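Long-range contacts in type III effector (Vibrio parahaemolyticus, PDB 2QHQ), which is of unknown molecular function but belongs to the HopJ family and is probably a type III secretion effector: residues A46-G51 and I115-S120; A79-F84 and Q102-F107. All blocks are in the same frame, centred on the assembly; numbering follows the deposited sequence.

Interaction 1 of 2, residues A46-G51 and I115-S120; sequences AAFTNG and IQFETS
Phe48 and Phe117 face each other at a non-hydrogen-bonded pair of two antiparallel strands, where Phe48 presents its CB, not its ring, to the Phe117 face. This CB sits 3.9 Å from the centroid of the Phe117 ring, as a CH-pi contact. The torsion of Phe48 lodges CG between its own backbone N and carbonyl carbon (chi1 75°). The two ring planes are only 17° apart but slid so far past each other that they scarcely overlap. Ala46 CB lies at the edge of the Phe117 ring, near its plane, and also touches Thr119 CG2. At the other end Ile115 CD1 is the bump: it reaches the Phe48 ring at its edge and lies 3.5 Å from Asn50 CG, against the flat amide, the Asn50 and Ile115 side chains running side by side. That amide is held from beyond the sheet, Asn50 ND2 being hydrogen-bonded to Asn103 O of helix 102-110. On the opposite face of the sheet the Thr49 and Gln116 side chains lie side by side, pointing the same way.

The backbone sets this register. Thr49 N donates to Gln116 O at 2.8 Å and Gln116 N returns a bond to Thr49 O; beyond the regular strand, Glu118 N reaches Ala47 O at 2.9 Å in a nearly straight bond (174°). A water bridges Ala47 N and Glu118 OE1 just beyond the regular strand pair.

Strand 48-50 is the middle of a three-stranded antiparallel sheet, with 115-117 along one border and 53-55 along the other. The face bearing Phe48, Asn50, Ile115 and Phe117 packs on helices 67-72 and 102-110, whereas on the other face Gln116 touches Ala124 of the second subunit.

Interaction 2 of 2, residues A79-F84 and Q102-F107; sequences ATLACF and QNIRNF
Ile104 lays its side chain across the Phe84 ring, the two sliding past each other in opposite directions. CG1 stands over the centre of one face, 3.7 Å from the ring centroid and 13° off the normal, which makes a well-formed CH-pi contact. Ile104 CD1 continues past the centre to the root of the ring, 3.6 Å from Phe84 CG. The other branch, CG2, lies anti to the backbone N and meets Leu81 CD2 at 3.8 Å, so the forked isoleucine touches a different partner with each arm.

Leu81 is shared in turn. Its side chain crosses that of Phe107 obliquely and comes to the edge of the ring, with CG in the ring plane and 3.8 Å from Phe107 CD2. Thr80 and Phe107 cross at about a right angle, and Thr80 CB approaches Phe107 CE2 at 3.9 Å; the Thr80 hydroxyl is hydrogen-bonded to Asp76 O. Phe107 CB points toward the facing helix, and CG is anti to the backbone N (chi1 -175°).

The two helical segments run nearly antiparallel, at 163°, with axes 10.9 Å apart, a wide spacing bridged by these large apolar groups. Helix 86-92 completes the buried core through Phe87, Tyr88 and Val92 against Ile104, while Phe67 of helix 67-72 meets the Phe107 ring and strand 48-50 lies beside Asn103 and Phe107.

Interactions 1 and 2 lie with their centres about 14 Å apart and meet through helix 102-110. Along the chain the order is 46-51, 79-84, 102-107 and 115-120, so the helix pair falls between the two strands, and strand 115-117 is the next element after helix 102-110. The join is direct: Asn50 ND2 probably bonds to Asn103 O at 2.9 Å, and Phe48 CZ packs against Asn103 OD1. Asn103 and Asn106 meet the sheet, Ile104 meets segment 79-84, and Phe107 touches both, tying the more peripheral sheet, near the second subunit, to the buried helical core. All four segments belong to the HopJ family region.

Interaction 1 of 2, residues A46-G51 and I115-S120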
loop_
_atom_site.group_PDB
_atom_site.type_symbol
_atom_site.label_atom_id
_atom_site.label_comp_id
_atom_site.label_asym_id
_atom_site.label_seq_id
_atom_site.Cartn_x
_atom_site.Cartn_y
_atom_site.Cartn_z
ATOM N N ALA B 46 -0.050 -12.529 10.478
ATOM C CA ALA B 46 -1.055 -12.597 9.406
ATOM C C ALA B 46 -0.574 -13.525 8.325
ATOM O O ALA B 46 0.596 -13.459 7.914
ATOM C CB ALA B 46 -1.294 -11.205 8.816
ATOM N N ALA B 47 -1.484 -14.374 7.835
ATOM C CA ALA B 47 -1.181 -15.194 6.655
ATOM C C ALA B 47 -1.169 -14.306 5.422
ATOM O O ALA B 47 -1.970 -13.367 5.315
ATOM C CB ALA B 47 -2.228 -16.309 6.490
ATOM N N PHE B 48 -0.247 -14.582 4.503
ATOM C CA PHE B 48 -0.245 -13.867 3.218
ATOM C C PHE B 48 0.344 -14.701 2.106
ATOM O O PHE B 48 1.255 -15.492 2.338
ATOM C CB PHE B 48 0.462 -12.500 3.319
ATOM C CG PHE B 48 1.983 -12.559 3.391
ATOM C CD1 PHE B 48 2.765 -12.190 2.285
ATOM C CD2 PHE B 48 2.626 -12.903 4.589
ATOM C CE1 PHE B 48 4.184 -12.194 2.364
ATOM C CE2 PHE B 48 4.032 -12.901 4.689
ATOM C CZ PHE B 48 4.811 -12.542 3.570
ATOM N N THR B 49 -0.210 -14.519 0.907
ATOM C CA THR B 49 0.343 -15.164 -0.273
ATOM C C THR B 49 1.214 -14.159 -0.994
ATOM O O THR B 49 1.021 -12.950 -0.872
ATOM C CB THR B 49 -0.741 -15.702 -1.217
ATOM O OG1 THR B 49 -1.769 -14.715 -1.375
ATOM C CG2 THR B 49 -1.339 -16.986 -0.648
ATOM N N ASN B 50 2.202 -14.682 -1.701
ATOM C CA ASN B 50 3.199 -13.852 -2.344
ATOM C C ASN B 50 3.617 -14.583 -3.617
ATOM O O ASN B 50 4.576 -15.356 -3.627
ATOM C CB ASN B 50 4.363 -13.646 -1.376
ATOM C CG ASN B 50 5.505 -12.816 -1.967
ATOM O OD1 ASN B 50 5.402 -12.230 -3.060
ATOM N ND2 ASN B 50 6.622 -12.777 -1.233
ATOM N N GLY B 51 2.837 -14.372 -4.676
ATOM C CA GLY B 51 3.028 -15.073 -5.949
ATOM C C GLY B 51 2.901 -16.570 -5.733
ATOM O O GLY B 51 1.846 -17.050 -5.323
ATOM N N ILE B 115 0.784 -10.122 -4.092
ATOM C CA ILE B 115 0.656 -10.111 -2.626
ATOM C C ILE B 115 -0.820 -10.116 -2.248
ATOM O O ILE B 115 -1.594 -9.375 -2.831
ATOM C CB ILE B 115 1.336 -8.856 -2.009
ATOM C CG1 ILE B 115 2.879 -8.968 -2.082
ATOM C CG2 ILE B 115 0.819 -8.598 -0.561
ATOM C CD1 ILE B 115 3.493 -10.034 -1.157
ATOM N N GLN B 116 -1.207 -10.943 -1.277
ATOM C CA GLN B 116 -2.564 -10.904 -0.727
ATOM C C GLN B 116 -2.486 -11.286 0.741
ATOM O O GLN B 116 -2.100 -12.412 1.064
ATOM C CB GLN B 116 -3.478 -11.877 -1.475
ATOM C CG GLN B 116 -4.888 -12.020 -0.889
ATOM C CD GLN B 116 -5.974 -11.418 -1.756
ATOM O OE1 GLN B 116 -5.708 -10.765 -2.771
ATOM N NE2 GLN B 116 -7.219 -11.668 -1.374
ATOM N N PHE B 117 -2.809 -10.336 1.613
ATOM C CA PHE B 117 -2.914 -10.601 3.058
ATOM C C PHE B 117 -4.295 -11.119 3.414
ATOM O O PHE B 117 -5.311 -10.652 2.867
ATOM C CB PHE B 117 -2.657 -9.319 3.849
ATOM C CG PHE B 117 -1.208 -9.015 4.066
ATOM C CD1 PHE B 117 -0.581 -9.413 5.241
ATOM C CD2 PHE B 117 -0.476 -8.293 3.120
ATOM C CE1 PHE B 117 0.754 -9.123 5.482
ATOM C CE2 PHE B 117 0.877 -8.013 3.343
ATOM C CZ PHE B 117 1.490 -8.430 4.540
ATOM N N GLU B 118 -4.340 -12.069 4.349
ATOM C CA GLU B 118 -5.589 -12.551 4.897
ATOM C C GLU B 118 -6.184 -11.541 5.874
ATOM O O GLU B 118 -7.403 -11.373 5.949
ATOM C CB GLU B 118 -5.395 -13.929 5.568
ATOM C CG GLU B 118 -6.710 -14.507 6.054
ATOM C CD GLU B 118 -6.596 -15.850 6.784
ATOM O OE1 GLU B 118 -5.707 -16.017 7.650
ATOM O OE2 GLU B 118 -7.457 -16.726 6.524
ATOM N N THR B 119 -5.304 -10.849 6.597
ATOM C CA THR B 119 -5.701 -9.826 7.537
ATOM C C THR B 119 -4.516 -8.878 7.741
ATOM O O THR B 119 -3.433 -9.138 7.241
ATOM C CB THR B 119 -6.164 -10.456 8.857
ATOM O OG1 THR B 119 -6.778 -9.450 9.676
ATOM C CG2 THR B 119 -5.002 -11.161 9.555
ATOM N N SER B 120 -4.732 -7.780 8.451
ATOM C CA SER B 120 -3.673 -6.772 8.604
ATOM C C SER B 120 -2.696 -7.158 9.702
ATOM O O SER B 120 -3.075 -7.755 10.715
ATOM C CB SER B 120 -4.251 -5.385 8.853
ATOM O OG SER B 120 -5.184 -5.422 9.885
HETATM O O HOH W 1 -4.120 -14.490 8.937
#

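Interaction 2 of 2, residues A79-F84 and Q102-F107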
loop_
_atom_site.group_PDB
_atom_site.type_symbol
_atom_site.label_atom_id
_atom_site.label_comp_id
_atom_site.label_asym_id
_atom_site.label_seq_id
_atom_site.Cartn_x
_atom_site.Cartn_y
_atom_site.Cartn_z
ATOM N N ALA B 79 11.246 0.072 -3.779
ATOM C CA ALA B 79 11.436 0.566 -2.410
ATOM C C ALA B 79 11.193 -0.531 -1.368
ATOM O O ALA B 79 11.856 -0.583 -0.332
ATOM C CB ALA B 79 10.534 1.763 -2.125
ATOM N N THR B 80 10.201 -1.376 -1.627
ATOM C CA THR B 80 9.875 -2.482 -0.710
ATOM C C THR B 80 11.018 -3.499 -0.686
ATOM O O THR B 80 11.476 -3.916 0.382
ATOM C CB THR B 80 8.544 -3.129 -1.117
ATOM O OG1 THR B 80 7.525 -2.111 -1.143
ATOM C CG2 THR B 80 8.147 -4.228 -0.110
ATOM N N LEU B 81 11.535 -3.854 -1.859
ATOM C CA LEU B 81 12.718 -4.723 -1.899
ATOM C C LEU B 81 13.905 -4.118 -1.156
ATOM O O LEU B 81 14.584 -4.815 -0.409
ATOM C CB LEU B 81 13.103 -5.061 -3.338
ATOM C CG LEU B 81 12.156 -6.001 -4.075
ATOM C CD1 LEU B 81 12.440 -5.861 -5.579
ATOM C CD2 LEU B 81 12.379 -7.448 -3.616
ATOM N N ALA B 82 14.111 -2.810 -1.320
ATOM C CA ALA B 82 15.218 -2.123 -0.649
ATOM C C ALA B 82 15.140 -2.193 0.885
ATOM O O ALA B 82 16.183 -2.172 1.564
ATOM C CB ALA B 82 15.306 -0.676 -1.113
ATOM N N CYS B 83 13.921 -2.271 1.424
ATOM C CA CYS B 83 13.731 -2.387 2.873
ATOM C C CYS B 83 14.353 -3.667 3.429
ATOM O O CYS B 83 14.675 -3.734 4.619
ATOM C CB CYS B 83 12.247 -2.346 3.221
ATOM S SG CYS B 83 11.569 -0.655 3.092
ATOM N N PHE B 84 14.499 -4.696 2.581
ATOM C CA PHE B 84 15.179 -5.916 3.022
ATOM C C PHE B 84 16.697 -5.766 3.130
ATOM O O PHE B 84 17.371 -6.706 3.584
ATOM C CB PHE B 84 14.868 -7.115 2.116
ATOM C CG PHE B 84 13.451 -7.614 2.214
ATOM C CD1 PHE B 84 13.118 -8.637 3.118
ATOM C CD2 PHE B 84 12.457 -7.085 1.397
ATOM C CE1 PHE B 84 11.787 -9.151 3.176
ATOM C CE2 PHE B 84 11.125 -7.580 1.465
ATOM C CZ PHE B 84 10.796 -8.596 2.346
ATOM N N GLN B 102 12.711 -16.796 0.182
ATOM C CA GLN B 102 11.726 -17.062 -0.862
ATOM C C GLN B 102 10.746 -15.912 -1.056
ATOM O O GLN B 102 10.272 -15.676 -2.167
ATOM C CB GLN B 102 10.963 -18.370 -0.589
ATOM C CG GLN B 102 11.700 -19.638 -1.062
ATOM C CD GLN B 102 12.052 -19.614 -2.555
ATOM O OE1 GLN B 102 11.206 -19.326 -3.411
ATOM N NE2 GLN B 102 13.305 -19.927 -2.869
ATOM N N ASN B 103 10.419 -15.199 0.018
ATOM C CA ASN B 103 9.532 -14.050 -0.159
ATOM C C ASN B 103 10.139 -12.929 -0.997
ATOM O O ASN B 103 9.458 -12.341 -1.810
ATOM C CB ASN B 103 9.010 -13.544 1.174
ATOM C CG ASN B 103 7.907 -14.421 1.711
ATOM O OD1 ASN B 103 6.804 -14.409 1.191
ATOM N ND2 ASN B 103 8.204 -15.188 2.765
ATOM N N ILE B 104 11.419 -12.635 -0.790
ATOM C CA ILE B 104 12.096 -11.648 -1.644
ATOM C C ILE B 104 12.121 -12.126 -3.092
ATOM O O ILE B 104 11.772 -11.374 -4.004
ATOM C CB ILE B 104 13.558 -11.369 -1.176
ATOM C CG1 ILE B 104 13.562 -10.805 0.247
ATOM C CG2 ILE B 104 14.252 -10.396 -2.126
ATOM C CD1 ILE B 104 15.014 -10.592 0.831
ATOM N N ARG B 105 12.507 -13.389 -3.299
ATOM C CA ARG B 105 12.651 -13.924 -4.653
ATOM C C ARG B 105 11.316 -13.963 -5.395
ATOM O O ARG B 105 11.276 -13.653 -6.560
ATOM C CB ARG B 105 13.324 -15.293 -4.636
ATOM C CG ARG B 105 14.756 -15.247 -4.108
ATOM C CD ARG B 105 15.378 -16.642 -4.004
ATOM N NE ARG B 105 16.724 -16.526 -3.425
ATOM C CZ ARG B 105 17.828 -16.224 -4.110
ATOM N NH1 ARG B 105 17.799 -16.001 -5.435
ATOM N NH2 ARG B 105 18.977 -16.137 -3.461
ATOM N N ASN B 106 10.235 -14.278 -4.689
ATOM C CA ASN B 106 8.908 -14.280 -5.290
ATOM C C ASN B 106 8.414 -12.889 -5.601
ATOM O O ASN B 106 7.841 -12.653 -6.651
ATOM C CB ASN B 106 7.890 -15.036 -4.432
ATOM C CG ASN B 106 7.849 -16.524 -4.763
ATOM O OD1 ASN B 106 7.187 -16.950 -5.726
ATOM N ND2 ASN B 106 8.577 -17.312 -4.000
ATOM N N PHE B 107 8.672 -11.959 -4.698
ATOM C CA PHE B 107 8.166 -10.601 -4.878
ATOM C C PHE B 107 8.872 -9.931 -6.062
ATOM O O PHE B 107 8.272 -9.126 -6.761
ATOM C CB PHE B 107 8.358 -9.814 -3.588
ATOM C CG PHE B 107 7.771 -8.424 -3.614
ATOM C CD1 PHE B 107 6.396 -8.230 -3.462
ATOM C CD2 PHE B 107 8.598 -7.309 -3.749
ATOM C CE1 PHE B 107 5.855 -6.931 -3.460
ATOM C CE2 PHE B 107 8.061 -6.006 -3.750
ATOM C CZ PHE B 107 6.690 -5.824 -3.606
#